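PDB 6JIG: GMP reductase from Trypanosoma brucei brucei, which binds guanine nucleotides at its cystathionine-beta-synthase domain and probably catalyses the irreversible NADPH-dependent deamination of GMP to IMP. Local coordinates for residues D16-R26 / E465-M475. The protein carries 1 engineered substitution. Residues are numbered along the deposited sequence; the frame is centred on the assembly and turned at random.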
ATOM      1  N   ASP A  16       8.092 -26.377   7.755  1.00 32.49           N
ATOM      2  CA  ASP A  16       8.534 -25.662   6.559  1.00 32.54           C
ATOM      3  C   ASP A  16      10.002 -25.893   6.217  1.00 34.86           C
ATOM      4  O   ASP A  16      10.451 -25.416   5.162  1.00 34.77           O
ATOM      5  CB  ASP A  16       8.290 -24.162   6.706  1.00 35.91           C
ATOM      6  CG  ASP A  16       6.871 -23.771   6.384  1.00 43.96           C
ATOM      7  OD1 ASP A  16       6.113 -24.630   5.878  1.00 41.31           O
ATOM      8  OD2 ASP A  16       6.508 -22.607   6.642  1.00 47.95           O
ATOM      9  N   ASP A  17      10.765 -26.590   7.060  1.00 30.27           N
ATOM     10  CA  ASP A  17      12.156 -26.885   6.734  1.00 32.00           C
ATOM     11  C   ASP A  17      12.334 -28.144   5.889  1.00 32.18           C
ATOM     12  O   ASP A  17      13.441 -28.385   5.403  1.00 29.89           O
ATOM     13  CB  ASP A  17      12.998 -27.048   8.007  1.00 30.74           C
ATOM     14  CG  ASP A  17      13.282 -25.714   8.714  1.00 34.82           C
ATOM     15  OD1 ASP A  17      13.777 -24.774   8.051  1.00 34.49           O
ATOM     16  OD2 ASP A  17      13.010 -25.606   9.933  1.00 31.77           O
ATOM     17  N   VAL A  18      11.308 -28.982   5.729  1.00 31.83           N
ATOM     18  CA  VAL A  18      11.516 -30.277   5.091  1.00 32.36           C
ATOM     19  C   VAL A  18      10.417 -30.574   4.076  1.00 31.70           C
ATOM     20  O   VAL A  18       9.339 -29.975   4.083  1.00 32.25           O
ATOM     21  CB  VAL A  18      11.609 -31.431   6.129  1.00 32.80           C
ATOM     22  CG1 VAL A  18      12.790 -31.200   7.081  1.00 32.77           C
ATOM     23  CG2 VAL A  18      10.314 -31.551   6.931  1.00 30.55           C
ATOM     24  N   LEU A  19      10.730 -31.497   3.172  1.00 29.30           N
ATOM     25  CA  LEU A  19       9.736 -32.148   2.322  1.00 30.92           C
ATOM     26  C   LEU A  19       9.844 -33.646   2.508  1.00 30.18           C
ATOM     27  O   LEU A  19      10.905 -34.152   2.872  1.00 31.10           O
ATOM     28  CB  LEU A  19       9.954 -31.820   0.843  1.00 31.61           C
ATOM     29  CG  LEU A  19       9.861 -30.350   0.480  1.00 32.23           C
ATOM     30  CD1 LEU A  19      10.403 -30.194  -0.938  1.00 35.23           C
ATOM     31  CD2 LEU A  19       8.414 -29.880   0.567  1.00 34.67           C
ATOM     32  N   ILE A  20       8.737 -34.351   2.259  1.00 31.55           N
ATOM     33  CA  ILE A  20       8.732 -35.811   2.223  1.00 32.30           C
ATOM     34  C   ILE A  20       9.315 -36.276   0.891  1.00 31.05           C
ATOM     35  O   ILE A  20       8.859 -35.860  -0.174  1.00 30.40           O
ATOM     36  CB  ILE A  20       7.314 -36.354   2.418  1.00 30.95           C
ATOM     37  CG1 ILE A  20       6.808 -35.991   3.818  1.00 30.23           C
ATOM     38  CG2 ILE A  20       7.269 -37.878   2.170  1.00 32.62           C
ATOM     39  CD1 ILE A  20       5.274 -36.144   3.947  1.00 30.42           C
ATOM     40  N   ILE A  21      10.340 -37.109   0.952  1.00 31.46           N
ATOM     41  CA  ILE A  21      10.976 -37.599  -0.273  1.00 29.64           C
ATOM     42  C   ILE A  21      10.069 -38.651  -0.896  1.00 33.42           C
ATOM     43  O   ILE A  21       9.686 -39.609  -0.201  1.00 34.18           O
ATOM     44  CB  ILE A  21      12.350 -38.199   0.035  1.00 31.39           C
ATOM     45  CG1 ILE A  21      13.314 -37.153   0.601  1.00 30.81           C
ATOM     46  CG2 ILE A  21      12.954 -38.803  -1.240  1.00 32.95           C
ATOM     47  CD1 ILE A  21      14.556 -37.787   1.227  1.00 32.14           C
ATOM     48  N   PRO A  22       9.711 -38.534  -2.173  1.00 31.98           N
ATOM     49  CA  PRO A  22       8.872 -39.570  -2.790  1.00 33.78           C
ATOM     50  C   PRO A  22       9.574 -40.922  -2.760  1.00 34.48           C
ATOM     51  O   PRO A  22      10.784 -41.017  -2.951  1.00 31.68           O
ATOM     52  CB  PRO A  22       8.669 -39.060  -4.222  1.00 36.43           C
ATOM     53  CG  PRO A  22       8.902 -37.566  -4.132  1.00 36.85           C
ATOM     54  CD  PRO A  22       9.987 -37.416  -3.094  1.00 32.51           C
ATOM     55  N   GLN A  23       8.790 -41.970  -2.501  1.00 35.09           N
ATOM     56  CA  GLN A  23       9.259 -43.343  -2.393  1.00 36.58           C
ATOM     57  C   GLN A  23       8.496 -44.197  -3.394  1.00 37.12           C
ATOM     58  O   GLN A  23       7.509 -43.764  -3.991  1.00 39.18           O
ATOM     59  CB  GLN A  23       9.044 -43.917  -0.982  1.00 36.93           C
ATOM     60  CG  GLN A  23       9.601 -43.076   0.152  1.00 38.59           C
ATOM     61  CD  GLN A  23      11.120 -43.030   0.130  1.00 44.70           C
ATOM     62  OE1 GLN A  23      11.784 -44.067   0.066  1.00 49.21           O
ATOM     63  NE2 GLN A  23      11.679 -41.821   0.194  1.00 44.01           N
ATOM     64  N   HIS A  24       8.976 -45.418  -3.582  1.00 36.51           N
ATOM     65  CA  HIS A  24       8.254 -46.367  -4.418  1.00 39.23           C
ATOM     66  C   HIS A  24       6.870 -46.641  -3.841  1.00 43.48           C
ATOM     67  O   HIS A  24       6.737 -47.041  -2.681  1.00 43.79           O
ATOM     68  CB  HIS A  24       9.044 -47.665  -4.527  1.00 41.49           C
ATOM     69  CG  HIS A  24       8.328 -48.737  -5.284  1.00 48.23           C
ATOM     70  ND1 HIS A  24       7.750 -48.518  -6.516  1.00 47.30           N
ATOM     71  CD2 HIS A  24       8.079 -50.031  -4.974  1.00 51.96           C
ATOM     72  CE1 HIS A  24       7.183 -49.634  -6.939  1.00 46.98           C
ATOM     73  NE2 HIS A  24       7.371 -50.568  -6.024  1.00 53.93           N
ATOM     74  N   SER A  25       5.835 -46.438  -4.651  1.00 38.15           N
ATOM     75  CA  SER A  25       4.461 -46.603  -4.200  1.00 41.73           C
ATOM     76  C   SER A  25       3.825 -47.766  -4.952  1.00 46.91           C
ATOM     77  O   SER A  25       3.742 -47.745  -6.185  1.00 40.01           O
ATOM     78  CB  SER A  25       3.662 -45.315  -4.415  1.00 45.13           C
ATOM     79  OG  SER A  25       2.275 -45.522  -4.241  1.00 51.67           O
ATOM     80  N   ARG A  26       3.389 -48.778  -4.209  1.00 47.12           N
ATOM     81  CA  ARG A  26       2.550 -49.821  -4.775  1.00 49.77           C
ATOM     82  C   ARG A  26       1.076 -49.456  -4.704  1.00 55.86           C
ATOM     83  O   ARG A  26       0.226 -50.246  -5.130  1.00 56.24           O
ATOM     84  CB  ARG A  26       2.808 -51.148  -4.055  1.00 50.10           C
ATOM     85  CG  ARG A  26       2.187 -51.212  -2.663  1.00 54.39           C
ATOM     86  CD  ARG A  26       2.944 -52.160  -1.737  1.00 58.81           C
ATOM     87  NE  ARG A  26       2.243 -52.370  -0.470  1.00 58.41           N
ATOM     88  CZ  ARG A  26       2.272 -51.522   0.556  1.00 56.81           C
ATOM     89  NH1 ARG A  26       2.972 -50.400   0.464  1.00 54.56           N
ATOM     90  NH2 ARG A  26       1.607 -51.792   1.674  1.00 53.14           N
ATOM     91  N   GLU A 465       2.962 -47.652   8.550  1.00 37.51           N
ATOM     92  CA  GLU A 465       3.855 -47.654   7.391  1.00 37.90           C
ATOM     93  C   GLU A 465       4.336 -46.244   7.064  1.00 37.55           C
ATOM     94  O   GLU A 465       5.489 -46.050   6.660  1.00 36.16           O
ATOM     95  CB  GLU A 465       3.150 -48.256   6.177  1.00 38.46           C
ATOM     96  CG  GLU A 465       3.067 -49.775   6.187  1.00 41.84           C
ATOM     97  CD  GLU A 465       2.357 -50.332   4.955  1.00 49.50           C
ATOM     98  OE1 GLU A 465       2.331 -49.642   3.905  1.00 44.31           O
ATOM     99  OE2 GLU A 465       1.835 -51.470   5.035  1.00 53.26           O
ATOM    100  N   MET A 466       3.456 -45.250   7.204  1.00 37.27           N
ATOM    101  CA  MET A 466       3.864 -43.865   6.977  1.00 36.19           C
ATOM    102  C   MET A 466       4.975 -43.468   7.938  1.00 36.03           C
ATOM    103  O   MET A 466       5.960 -42.827   7.544  1.00 35.37           O
ATOM    104  CB  MET A 466       2.650 -42.941   7.129  1.00 34.27           C
ATOM    105  CG  MET A 466       2.935 -41.470   6.833  1.00 34.22           C
ATOM    106  SD  MET A 466       3.456 -41.235   5.132  1.00 35.08           S
ATOM    107  CE  MET A 466       3.470 -39.437   5.026  1.00 35.39           C
ATOM    108  N   GLN A 467       4.844 -43.853   9.205  1.00 36.36           N
ATOM    109  CA  GLN A 467       5.860 -43.513  10.197  1.00 36.40           C
ATOM    110  C   GLN A 467       7.165 -44.248   9.928  1.00 39.62           C
ATOM    111  O   GLN A 467       8.247 -43.688  10.124  1.00 37.12           O
ATOM    112  CB  GLN A 467       5.335 -43.832  11.596  1.00 35.98           C
ATOM    113  CG  GLN A 467       4.097 -43.027  11.963  1.00 34.66           C
ATOM    114  CD  GLN A 467       3.398 -43.581  13.183  1.00 39.45           C
ATOM    115  OE1 GLN A 467       3.528 -44.764  13.505  1.00 38.48           O
ATOM    116  NE2 GLN A 467       2.639 -42.734  13.860  1.00 34.39           N
ATOM    117  N   ARG A 468       7.092 -45.496   9.456  1.00 38.13           N
ATOM    118  CA  ARG A 468       8.321 -46.259   9.236  1.00 38.68           C
ATOM    119  C   ARG A 468       9.015 -45.870   7.933  1.00 36.30           C
ATOM    120  O   ARG A 468      10.248 -45.823   7.878  1.00 40.69           O
ATOM    121  CB  ARG A 468       8.022 -47.763   9.233  1.00 37.73           C
ATOM    122  N   ARG A 469       8.253 -45.569   6.887  1.00 35.75           N
ATOM    123  CA  ARG A 469       8.821 -45.420   5.552  1.00 37.51           C
ATOM    124  C   ARG A 469       9.215 -43.989   5.203  1.00 38.82           C
ATOM    125  O   ARG A 469      10.032 -43.792   4.299  1.00 36.62           O
ATOM    126  CB  ARG A 469       7.835 -45.935   4.503  1.00 38.31           C
ATOM    127  CG  ARG A 469       7.805 -47.450   4.447  1.00 42.21           C
ATOM    128  CD  ARG A 469       6.637 -48.021   3.663  1.00 41.75           C
ATOM    129  NE  ARG A 469       6.517 -49.444   4.009  1.00 48.94           N
ATOM    130  CZ  ARG A 469       5.587 -50.276   3.552  1.00 54.16           C
ATOM    131  NH1 ARG A 469       4.664 -49.846   2.706  1.00 56.29           N
ATOM    132  NH2 ARG A 469       5.581 -51.544   3.947  1.00 56.76           N
ATOM    133  N   THR A 470       8.656 -42.990   5.878  1.00 35.96           N
ATOM    134  CA  THR A 470       8.894 -41.616   5.461  1.00 33.93           C
ATOM    135  C   THR A 470      10.360 -41.233   5.641  1.00 31.51           C
ATOM    136  O   THR A 470      10.997 -41.564   6.646  1.00 33.88           O
ATOM    137  CB  THR A 470       7.985 -40.656   6.233  1.00 34.21           C
ATOM    138  OG1 THR A 470       6.641 -40.818   5.760  1.00 32.87           O
ATOM    139  CG2 THR A 470       8.402 -39.192   5.996  1.00 32.62           C
ATOM    140  N   ARG A 471      10.896 -40.566   4.630  1.00 32.60           N
ATOM    141  CA  ARG A 471      12.222 -39.969   4.655  1.00 34.76           C
ATOM    142  C   ARG A 471      12.073 -38.509   4.274  1.00 31.12           C
ATOM    143  O   ARG A 471      11.283 -38.174   3.392  1.00 32.13           O
ATOM    144  CB  ARG A 471      13.183 -40.660   3.674  1.00 36.47           C
ATOM    145  CG  ARG A 471      13.333 -42.157   3.914  1.00 38.32           C
ATOM    146  CD  ARG A 471      14.051 -42.443   5.234  1.00 43.33           C
ATOM    147  NE  ARG A 471      14.264 -43.877   5.408  1.00 48.67           N
ATOM    148  CZ  ARG A 471      13.460 -44.670   6.113  1.00 49.47           C
ATOM    149  NH1 ARG A 471      12.401 -44.165   6.735  1.00 44.09           N
ATOM    150  NH2 ARG A 471      13.720 -45.967   6.206  1.00 55.71           N
ATOM    151  N   PHE A 472      12.826 -37.645   4.938  1.00 32.46           N
ATOM    152  CA  PHE A 472      12.743 -36.214   4.703  1.00 33.19           C
ATOM    153  C   PHE A 472      13.985 -35.705   3.977  1.00 32.49           C
ATOM    154  O   PHE A 472      15.070 -36.282   4.084  1.00 31.65           O
ATOM    155  CB  PHE A 472      12.612 -35.438   6.018  1.00 30.57           C
ATOM    156  CG  PHE A 472      11.316 -35.696   6.754  1.00 30.70           C
ATOM    157  CD1 PHE A 472      10.123 -35.181   6.279  1.00 30.71           C
ATOM    158  CD2 PHE A 472      11.309 -36.433   7.923  1.00 31.75           C
ATOM    159  CE1 PHE A 472       8.932 -35.394   6.964  1.00 32.05           C
ATOM    160  CE2 PHE A 472      10.125 -36.656   8.616  1.00 32.17           C
ATOM    161  CZ  PHE A 472       8.938 -36.137   8.134  1.00 29.99           C
ATOM    162  N   VAL A 473      13.805 -34.596   3.271  1.00 31.00           N
ATOM    163  CA  VAL A 473      14.908 -33.789   2.750  1.00 31.40           C
ATOM    164  C   VAL A 473      14.699 -32.356   3.213  1.00 31.29           C
ATOM    165  O   VAL A 473      13.574 -31.841   3.201  1.00 32.27           O
ATOM    166  CB  VAL A 473      15.008 -33.893   1.206  1.00 33.12           C
ATOM    167  CG1 VAL A 473      13.676 -33.535   0.524  1.00 30.66           C
ATOM    168  CG2 VAL A 473      16.142 -33.021   0.671  1.00 32.80           C
ATOM    169  N   ARG A 474      15.781 -31.723   3.660  1.00 33.00           N
ATOM    170  CA  ARG A 474      15.730 -30.358   4.161  1.00 32.28           C
ATOM    171  C   ARG A 474      15.791 -29.373   2.999  1.00 36.44           C
ATOM    172  O   ARG A 474      16.456 -29.629   1.994  1.00 35.09           O
ATOM    173  CB  ARG A 474      16.897 -30.154   5.127  1.00 36.65           C
ATOM    174  CG  ARG A 474      17.029 -28.789   5.708  1.00 39.28           C
ATOM    175  CD  ARG A 474      17.884 -28.881   6.949  1.00 37.81           C
ATOM    176  NE  ARG A 474      18.291 -27.564   7.397  1.00 41.64           N
ATOM    177  CZ  ARG A 474      19.253 -27.381   8.284  1.00 38.85           C
ATOM    178  NH1 ARG A 474      19.886 -28.444   8.781  1.00 39.79           N
ATOM    179  NH2 ARG A 474      19.580 -26.155   8.659  1.00 47.54           N
ATOM    180  N   MET A 475      15.041 -28.275   3.095  1.00 35.10           N
ATOM    181  CA  MET A 475      15.099 -27.245   2.066  1.00 37.43           C
ATOM    182  C   MET A 475      15.514 -25.915   2.679  1.00 37.81           C
ATOM    183  O   MET A 475      15.291 -25.664   3.870  1.00 38.80           O
ATOM    184  CB  MET A 475      13.755 -27.103   1.296  1.00 39.82           C
ATOM    185  CG  MET A 475      12.489 -27.090   2.135  1.00 41.30           C
ATOM    186  SD  MET A 475      11.019 -26.843   1.090  1.00 40.33           S
ATOM    187  CE  MET A 475       9.710 -27.047   2.302  1.00 37.46           C
TER
HETATM  188  O   HOH W   1      15.885 -25.488   6.370  1.00 44.50           O
HETATM  189  O   HOH W   2       9.093 -40.612   2.293  1.00 33.04           O
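A two-stranded antiparallel sheet in which residues 18-20, near the start of the chain, pair with 472-475, close to its end, joins the two terminal regions of the chain beside the (β/α)8 barrel. Leu19 and Val473 form the hydrogen-bonded pair, Leu19 N reaching Val473 O at 2.9 Å and Val473 N returning to Leu19 O at 3.0 Å. Met475 N to Asp17 O and Ile21 N to Arg471 O carry the pattern on at its two ends, and a water spans Ile21 O and Arg471 N.

The two faces are packed differently. On one, Val18 CG2 lies 3.7 Å from Phe472 CD1 while Ile20 CG1 approaches Phe472 CE1, so that both branched chains come up obliquely to the CD1-CE1 side of the ring; the Thr470 methyl CG2 sits above one face of the ring, displaced from its centre. Ile20 CD1 and Met466 CE meet tip to tip at 3.9 Å, the methionine chain bending at chi2 (62°) to bring its methyl there. Helix 357-365 packs against this side. On the other face Met475 runs extended across Leu19 at about a right angle, its CE 3.6 Å from Leu19 CD2, and Ile21 CG1 touches Val473 CG1.

Farther along, Arg26 sends NH2 to Glu465 OE1 at 3.2 Å, in the guanidinium plane and on the syn side of the carboxylate. Arg469 NH1 binds the same oxygen at 2.6 Å, which ties Arg26, Glu465 and Arg469 into one salt-bridge network. At the opposite end, Asp17 OD1 is hydrogen-bonded to Thr476 OG1 of one neighbouring subunit, while Arg474 and Met475 pair in parallel with a strand of another. The arrangement is thus an antiparallel pairing of strands from near the two chain ends, beside a TIM barrel and continued across a subunit interface.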